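Local atomic coordinates of NADPH-ferredoxin reductase FprA (Mycobacterium tuberculosis, PDB entry 1LQT), a protein that probably transfers electrons between NADPH and ferredoxin through a bound FAD, and may supply electrons to P450 systems. Residues A[177-180]-A[181-184]; A[228-231]-A[232-235]; A[247-250]-A[251-254]; A[377-380]-A[381-385]. One frame throughout, in Å; residues are numbered along the deposited sequence.

All four contacts are local, each within one unbroken run of chain, so none spans a long loop and none nests in or crosses another. Starting from the N terminus, contact 1 turns the loop after helix 170-173 into helix 180-186. Contact 2 follows strand 221-224 and closes a tight turn ahead of helix 235-241. One helix later, contact 3 lies along helix 243-256; its Arg253 touches contact 2 directly through a salt bridge, NH2 standing 2.9 Å from Asp235 OD1, and the two centres are about 11 Å apart. Contact 4 falls on helix 370-391, beside the FAD-binding sheet, with its centre about 42 Å from those of contacts 1 and 3.

Contact 1 (A[177-180]-A[181-184]); sequences DIAD and HALE
Ala179 and His181 meet at the start of helix 180-186, and their meeting is a compact illustration of how a helix is begun. Ala179 holds the N-cap position, and its methyl lies over one face of the imidazole, CB 3.7 Å from the centroid of the His181 ring in a CH-pi contact. The ring reaches back over the cap because CG of His181 stands between the backbone N and the carbonyl carbon (chi1 55°). The first turn closes through the carbonyl of Ala179: Leu183 N binds Ala179 O at 3.0 Å and almost straight (169°), while Ala182 N makes a weak, strongly bent bond to the same oxygen. On the buried side Ile178 splits its branches, CG1 resting on Ala182 CB and CG2 on Leu183 CB, each at 4.1 Å; the side chains of Ile178 and Leu183 cross at about a right angle, and both also touch Leu173 of helix 170-173.

The looser flank belongs to Asp180 and the exposed Glu184. Glu184 N bonds Asp180 O at 3.0 Å, and Glu184 CG passes 3.2 Å from that same oxygen, but the two carboxylates stay apart, Asp180 OD2 lying 6.2 Å from Glu184 OE2. Asp180 OD1 is engaged in a salt bridge with Arg439, which probably offsets part of the like charge. His181 stacks on Trp131 and hydrogen-bonds through NE2 to Trp131 O; as a carbonyl oxygen can only accept, NE2 is probably protonated, and bond and stack together would limit rotation of the ring.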
# COMPACT_ATOMS: atom_id res chain seq x y z
N ASP A 177 10.40 -1.90 13.47
CA ASP A 177 9.06 -2.26 13.90
C ASP A 177 8.45 -3.38 13.10
O ASP A 177 7.24 -3.58 13.14
CB ASP A 177 8.15 -1.02 13.93
CG ASP A 177 7.81 -0.48 12.60
OD1 ASP A 177 8.20 -1.05 11.55
OD2 ASP A 177 7.07 0.55 12.56
N ILE A 178 9.27 -4.18 12.43
CA ILE A 178 8.80 -5.38 11.75
C ILE A 178 8.02 -6.26 12.72
O ILE A 178 8.33 -6.33 13.92
CB ILE A 178 10.00 -6.15 11.14
CG1 ILE A 178 9.55 -7.20 10.13
CG2 ILE A 178 10.89 -6.73 12.25
CD1 ILE A 178 10.70 -7.77 9.32
N ALA A 179 7.04 -6.99 12.21
CA ALA A 179 6.29 -7.92 13.02
C ALA A 179 7.22 -8.95 13.66
O ALA A 179 8.08 -9.55 12.99
CB ALA A 179 5.30 -8.65 12.16
N ASP A 180 6.97 -9.26 14.92
CA ASP A 180 7.76 -10.28 15.60
C ASP A 180 7.66 -11.63 14.90
O ASP A 180 8.66 -12.35 14.82
CB ASP A 180 7.35 -10.42 17.05
CG ASP A 180 7.99 -9.43 17.97
OD1 ASP A 180 8.96 -8.74 17.57
OD2 ASP A 180 7.60 -9.38 19.16
N HIS A 181 6.49 -11.99 14.35
CA HIS A 181 6.38 -13.28 13.71
C HIS A 181 7.24 -13.37 12.45
O HIS A 181 7.74 -14.44 12.09
CB HIS A 181 4.89 -13.61 13.47
CG HIS A 181 4.08 -12.59 12.69
ND1 HIS A 181 2.87 -12.08 13.13
CD2 HIS A 181 4.27 -12.07 11.46
CE1 HIS A 181 2.36 -11.27 12.21
NE2 HIS A 181 3.19 -11.24 11.19
N ALA A 182 7.41 -12.24 11.76
CA ALA A 182 8.24 -12.20 10.58
C ALA A 182 9.71 -12.26 10.98
O ALA A 182 10.49 -12.98 10.37
CB ALA A 182 7.96 -10.97 9.76
N LEU A 183 10.08 -11.50 12.00
CA LEU A 183 11.45 -11.52 12.46
C LEU A 183 11.82 -12.96 12.82
O LEU A 183 12.91 -13.45 12.48
CB LEU A 183 11.61 -10.51 13.63
CG LEU A 183 12.98 -10.34 14.24
CD1 LEU A 183 13.96 -9.83 13.22
CD2 LEU A 183 12.82 -9.36 15.38
N GLU A 184 10.93 -13.69 13.49
CA GLU A 184 11.21 -15.06 13.89
C GLU A 184 11.48 -15.94 12.67
O GLU A 184 12.43 -16.76 12.68
CB GLU A 184 10.05 -15.61 14.67
CG GLU A 184 9.92 -14.99 16.05
CD GLU A 184 8.65 -15.42 16.79
OE1 GLU A 184 7.65 -15.78 16.14
OE2 GLU A 184 8.66 -15.41 18.05

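Contact 2 (A[228-231]-A[232-235]); sequences AELD and GITD
Ile233 approaches the flat peptide group of Leu230 from above its plane: Ile233 N donates to Leu230 O at 3.0 Å, from a position 50° out of the carbonyl plane. A second flat group, the carboxylate of Asp231, is set close to the next peptide, with Asp231 OD1 3.0 Å from Gly232 N, yet the angle is too poor for a hydrogen bond. CG anti to the backbone N, and hence beside the carbonyl carbon (chi1 -177°), brings OD1 up to that amide.

The side chain of Ile233 lies back against the first half of the turn. Its CB sits 3.3 Å and its CG1 3.5 Å from Leu230 O, so the side chain covers the carbonyl that its own backbone amide binds. The other branch meets the buried leucine more loosely, Ile233 CG2 being 4.3 Å from Leu230 CD2. Beyond the turn, Ile233 rests on Pro202 and Leu203, its side chain about 9 Å from that of Arg200, a probable NADP+ ligand, and Glu229 OE1 accepts a hydrogen bond from Phe271 N.

Asp231 and Gly232 occupy the two central positions of the turn, and the positive phi of Gly232 (83°) is the conformation expected of glycine at the third position. This is a classic type II beta turn, Leu230 to Ile233, joining the end of a 3-10 segment to Thr234, the side-chain N-cap of helix 235-241.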
# COMPACT_ATOMS: atom_id res chain seq x y z
N ALA A 228 24.63 -8.32 -19.59
CA ALA A 228 23.74 -8.54 -20.72
C ALA A 228 22.36 -7.94 -20.51
O ALA A 228 21.67 -7.68 -21.47
CB ALA A 228 23.60 -10.02 -21.02
N GLU A 229 21.96 -7.74 -19.26
CA GLU A 229 20.67 -7.12 -18.98
C GLU A 229 20.62 -5.67 -19.46
O GLU A 229 19.56 -5.10 -19.59
CB GLU A 229 20.36 -7.17 -17.48
CG GLU A 229 20.22 -8.55 -16.90
CD GLU A 229 19.02 -9.33 -17.38
OE1 GLU A 229 18.01 -8.71 -17.71
OE2 GLU A 229 19.09 -10.58 -17.41
N LEU A 230 21.78 -5.07 -19.69
CA LEU A 230 21.89 -3.71 -20.13
C LEU A 230 22.23 -3.61 -21.61
O LEU A 230 22.34 -2.51 -22.13
CB LEU A 230 22.89 -2.94 -19.28
CG LEU A 230 22.44 -2.81 -17.82
CD1 LEU A 230 23.50 -2.24 -16.95
CD2 LEU A 230 21.21 -1.94 -17.71
N ASP A 231 22.38 -4.72 -22.32
CA ASP A 231 22.63 -4.63 -23.76
C ASP A 231 21.39 -4.07 -24.42
O ASP A 231 20.26 -4.47 -24.14
CB ASP A 231 22.94 -6.01 -24.33
CG ASP A 231 23.29 -6.01 -25.80
OD1 ASP A 231 23.75 -4.94 -26.31
OD2 ASP A 231 23.11 -7.06 -26.44
N GLY A 232 21.59 -3.08 -25.28
CA GLY A 232 20.50 -2.41 -25.95
C GLY A 232 19.83 -1.34 -25.12
O GLY A 232 18.86 -0.75 -25.57
N ILE A 233 20.35 -1.10 -23.92
CA ILE A 233 19.81 -0.11 -22.97
C ILE A 233 20.77 1.05 -23.01
O ILE A 233 21.88 0.93 -22.51
CB ILE A 233 19.68 -0.72 -21.56
CG1 ILE A 233 18.88 -2.04 -21.60
CG2 ILE A 233 19.02 0.27 -20.61
CD1 ILE A 233 17.56 -1.96 -22.30
N THR A 234 20.35 2.18 -23.57
CA THR A 234 21.24 3.29 -23.80
C THR A 234 20.91 4.46 -22.91
O THR A 234 19.78 4.67 -22.49
CB THR A 234 21.28 3.73 -25.29
OG1 THR A 234 20.07 4.45 -25.64
CG2 THR A 234 21.43 2.56 -26.24
N ASP A 235 21.95 5.22 -22.61
CA ASP A 235 21.76 6.42 -21.83
C ASP A 235 20.86 7.40 -22.57
O ASP A 235 20.07 8.07 -21.91
CB ASP A 235 23.09 7.06 -21.52
CG ASP A 235 23.92 6.28 -20.48
OD1 ASP A 235 23.42 5.29 -19.86
OD2 ASP A 235 25.10 6.65 -20.22

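Contact 3 (A[247-250]-A[251-254]); sequences QNIK and VLRG
Ile249 O accepts Arg253 N at 2.9 Å with a nearly straight N-H (168°), and Asn248 O takes Leu252 N at the same length; both are i to i+4 bonds of helix 243-256. Arg253 shows a charged side chain laid along a helical neighbour. Its CG lies beside the backbone N (chi1 -67°), which brings that methylene to 3.2 Å from Ile249 O, and the extended chain carries the guanidinium so that Ile249 CG2 lies over one face, 3.8 Å from Arg253 NE. Beyond the hydrocarbon, Arg253 NH2 is gripped twice, by Asp235 and by a hydrogen bond to Ile233 O. The longer branch of Ile249 meets Leu252, its CD1 4.0 Å from Leu252 CD1. On another side of the helix, Val251 CG2 nestles 3.4 Å from Gln247 O.

The buried amide of Asn248 is satisfied at both atoms, OD1 by Thr209 OG1 and ND2 by Phe207 O; this side chain is about 7 Å from that of Glu211, probably an NADP+ ligand. The helix packs against three neighbours: Val251 touches Arg213 of helix 209-214, Ile249 packs on Ala238 of helix 235-241, and Leu252 meets Ile225 just past strand 221-224.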
# COMPACT_ATOMS: atom_id res chain seq x y z
N GLN A 247 18.70 8.44 -14.00
CA GLN A 247 19.41 8.17 -12.76
C GLN A 247 19.38 6.68 -12.43
O GLN A 247 20.37 6.12 -11.98
CB GLN A 247 18.89 9.02 -11.60
CG GLN A 247 19.03 10.51 -11.82
CD GLN A 247 20.46 10.93 -12.08
OE1 GLN A 247 21.37 10.51 -11.37
NE2 GLN A 247 20.65 11.78 -13.08
N ASN A 248 18.24 6.05 -12.64
CA ASN A 248 18.12 4.63 -12.38
C ASN A 248 19.15 3.85 -13.19
O ASN A 248 19.77 2.93 -12.66
CB ASN A 248 16.75 4.11 -12.77
CG ASN A 248 15.65 4.45 -11.81
OD1 ASN A 248 15.86 5.02 -10.74
ND2 ASN A 248 14.44 4.07 -12.20
N ILE A 249 19.28 4.16 -14.47
CA ILE A 249 20.16 3.37 -15.32
C ILE A 249 21.61 3.57 -14.87
O ILE A 249 22.39 2.62 -14.89
CB ILE A 249 19.93 3.69 -16.81
CG1 ILE A 249 18.53 3.28 -17.25
CG2 ILE A 249 20.97 3.01 -17.70
CD1 ILE A 249 18.08 1.90 -16.85
N LYS A 250 21.98 4.77 -14.43
CA LYS A 250 23.33 4.97 -13.90
C LYS A 250 23.59 4.04 -12.72
O LYS A 250 24.64 3.43 -12.59
CB LYS A 250 23.53 6.44 -13.48
CG LYS A 250 23.61 7.42 -14.62
CD LYS A 250 23.63 8.88 -14.12
CE LYS A 250 23.54 9.91 -15.26
NZ LYS A 250 23.59 11.33 -14.73
N VAL A 251 22.60 3.93 -11.85
CA VAL A 251 22.72 3.07 -10.68
C VAL A 251 22.81 1.59 -11.08
O VAL A 251 23.65 0.85 -10.59
CB VAL A 251 21.57 3.32 -9.71
CG1 VAL A 251 21.56 2.29 -8.61
CG2 VAL A 251 21.66 4.74 -9.14
N LEU A 252 21.97 1.18 -12.02
CA LEU A 252 22.01 -0.20 -12.48
C LEU A 252 23.35 -0.54 -13.14
O LEU A 252 23.86 -1.62 -12.95
CB LEU A 252 20.86 -0.50 -13.44
CG LEU A 252 19.45 -0.39 -12.84
CD1 LEU A 252 18.46 -0.74 -13.93
CD2 LEU A 252 19.22 -1.26 -11.61
N ARG A 253 23.87 0.37 -13.95
CA ARG A 253 25.18 0.14 -14.54
C ARG A 253 26.23 -0.04 -13.45
O ARG A 253 27.13 -0.89 -13.58
CB ARG A 253 25.60 1.30 -15.45
CG ARG A 253 24.78 1.48 -16.72
CD ARG A 253 25.45 2.39 -17.71
NE ARG A 253 24.59 2.81 -18.81
CZ ARG A 253 24.26 2.04 -19.82
NH1 ARG A 253 24.71 0.80 -19.89
NH2 ARG A 253 23.48 2.53 -20.78
N GLY A 254 26.15 0.75 -12.39
CA GLY A 254 27.08 0.61 -11.30
C GLY A 254 27.03 -0.78 -10.70
O GLY A 254 28.04 -1.38 -10.40

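Contact 4 (A[377-380]-A[381-385]); sequences DTVD and TLIKN
From Asp377 to Lys384 the backbone keeps regular alpha-helical i to i+4 bonding: Thr381 N bonds Asp377 O at 3.2 Å, Leu382 N bonds Thr378 O at 2.9 Å, and Ile383 N and Lys384 N reach Val379 O and Asp380 O in the same way. The segments are successive turns of helix 370-391, which packs beside the Rossmann-type sheet that holds FAD, and they exemplify a helix with one side packed on the fold and another more open.

On the packed flank, Val379 and Ile383 sit one turn apart. Val379 CG1 lies anti to the backbone N (chi1 165°), which directs this methyl along the helix to Ile383 CD1, 3.7 Å away. Ile383 CG1 passes 3.3 Å from Val379 O on the way. Both residues face helix 13-28, Val379 on Ala18, Ser21 and Leu22, and Ile383 on Ala25. Leu382 turns to the sheet instead, meeting Tyr355, Ala99 and Ile101, while the hydroxyl of Thr378 is held by Lys361 NZ and Val356 O.

Two acids lie on the more exposed side: Asp377 has a salt bridge to Lys373, and Asp380 OD1 bonds Gln376 NE2. One turn on from Asp377, Thr381 is drawn two ways, its OG1 lying 3.2 Å from Asp377 O and also within hydrogen-bonding reach of Gly345 O, a single hydroxyl proton before two carbonyl oxygens.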
# COMPACT_ATOMS: atom_id res chain seq x y z
N ASP A 377 -8.36 18.36 -4.67
CA ASP A 377 -9.22 18.47 -5.83
C ASP A 377 -10.60 17.89 -5.55
O ASP A 377 -11.62 18.53 -5.88
CB ASP A 377 -8.57 17.79 -7.04
CG ASP A 377 -7.40 18.59 -7.58
OD1 ASP A 377 -7.27 19.79 -7.28
OD2 ASP A 377 -6.56 18.07 -8.32
N THR A 378 -10.63 16.70 -4.98
CA THR A 378 -11.90 16.11 -4.62
C THR A 378 -12.68 17.02 -3.64
O THR A 378 -13.90 17.23 -3.79
CB THR A 378 -11.72 14.72 -3.98
OG1 THR A 378 -11.29 13.75 -4.94
CG2 THR A 378 -13.02 14.22 -3.49
N VAL A 379 -11.98 17.51 -2.62
CA VAL A 379 -12.63 18.33 -1.60
C VAL A 379 -13.18 19.63 -2.17
O VAL A 379 -14.28 20.04 -1.83
CB VAL A 379 -11.68 18.56 -0.40
CG1 VAL A 379 -12.18 19.68 0.47
CG2 VAL A 379 -11.52 17.26 0.40
N ASP A 380 -12.45 20.23 -3.11
CA ASP A 380 -12.95 21.43 -3.74
C ASP A 380 -14.28 21.14 -4.43
O ASP A 380 -15.24 21.90 -4.34
CB ASP A 380 -11.98 21.94 -4.78
CG ASP A 380 -10.72 22.56 -4.20
OD1 ASP A 380 -10.65 22.89 -2.99
OD2 ASP A 380 -9.74 22.80 -4.95
N THR A 381 -14.34 20.04 -5.17
CA THR A 381 -15.59 19.64 -5.84
C THR A 381 -16.73 19.41 -4.84
O THR A 381 -17.85 19.88 -5.03
CB THR A 381 -15.37 18.34 -6.64
OG1 THR A 381 -14.35 18.52 -7.62
CG2 THR A 381 -16.62 17.93 -7.39
N LEU A 382 -16.43 18.66 -3.79
CA LEU A 382 -17.38 18.37 -2.74
C LEU A 382 -17.95 19.65 -2.14
O LEU A 382 -19.18 19.79 -1.97
CB LEU A 382 -16.66 17.52 -1.68
CG LEU A 382 -17.41 17.09 -0.43
CD1 LEU A 382 -16.67 15.94 0.21
CD2 LEU A 382 -17.57 18.20 0.55
N ILE A 383 -17.08 20.59 -1.82
CA ILE A 383 -17.51 21.82 -1.15
C ILE A 383 -18.34 22.67 -2.10
O ILE A 383 -19.35 23.25 -1.70
CB ILE A 383 -16.30 22.59 -0.62
CG1 ILE A 383 -15.74 21.80 0.57
CG2 ILE A 383 -16.68 24.01 -0.18
CD1 ILE A 383 -14.57 22.39 1.23
N LYS A 384 -17.94 22.75 -3.37
CA LYS A 384 -18.76 23.45 -4.36
C LYS A 384 -20.16 22.86 -4.42
O LYS A 384 -21.15 23.59 -4.46
CB LYS A 384 -18.08 23.41 -5.72
CG LYS A 384 -18.92 23.94 -6.91
CD LYS A 384 -18.07 23.99 -8.19
CE LYS A 384 -18.87 24.32 -9.48
NZ LYS A 384 -17.96 24.27 -10.67
N ASN A 385 -20.24 21.52 -4.43
CA ASN A 385 -21.53 20.86 -4.52
C ASN A 385 -22.39 21.09 -3.29
O ASN A 385 -23.58 21.30 -3.40
CB ASN A 385 -21.35 19.36 -4.78
CG ASN A 385 -20.85 19.05 -6.17
OD1 ASN A 385 -20.28 17.95 -6.39
ND2 ASN A 385 -21.06 19.95 -7.10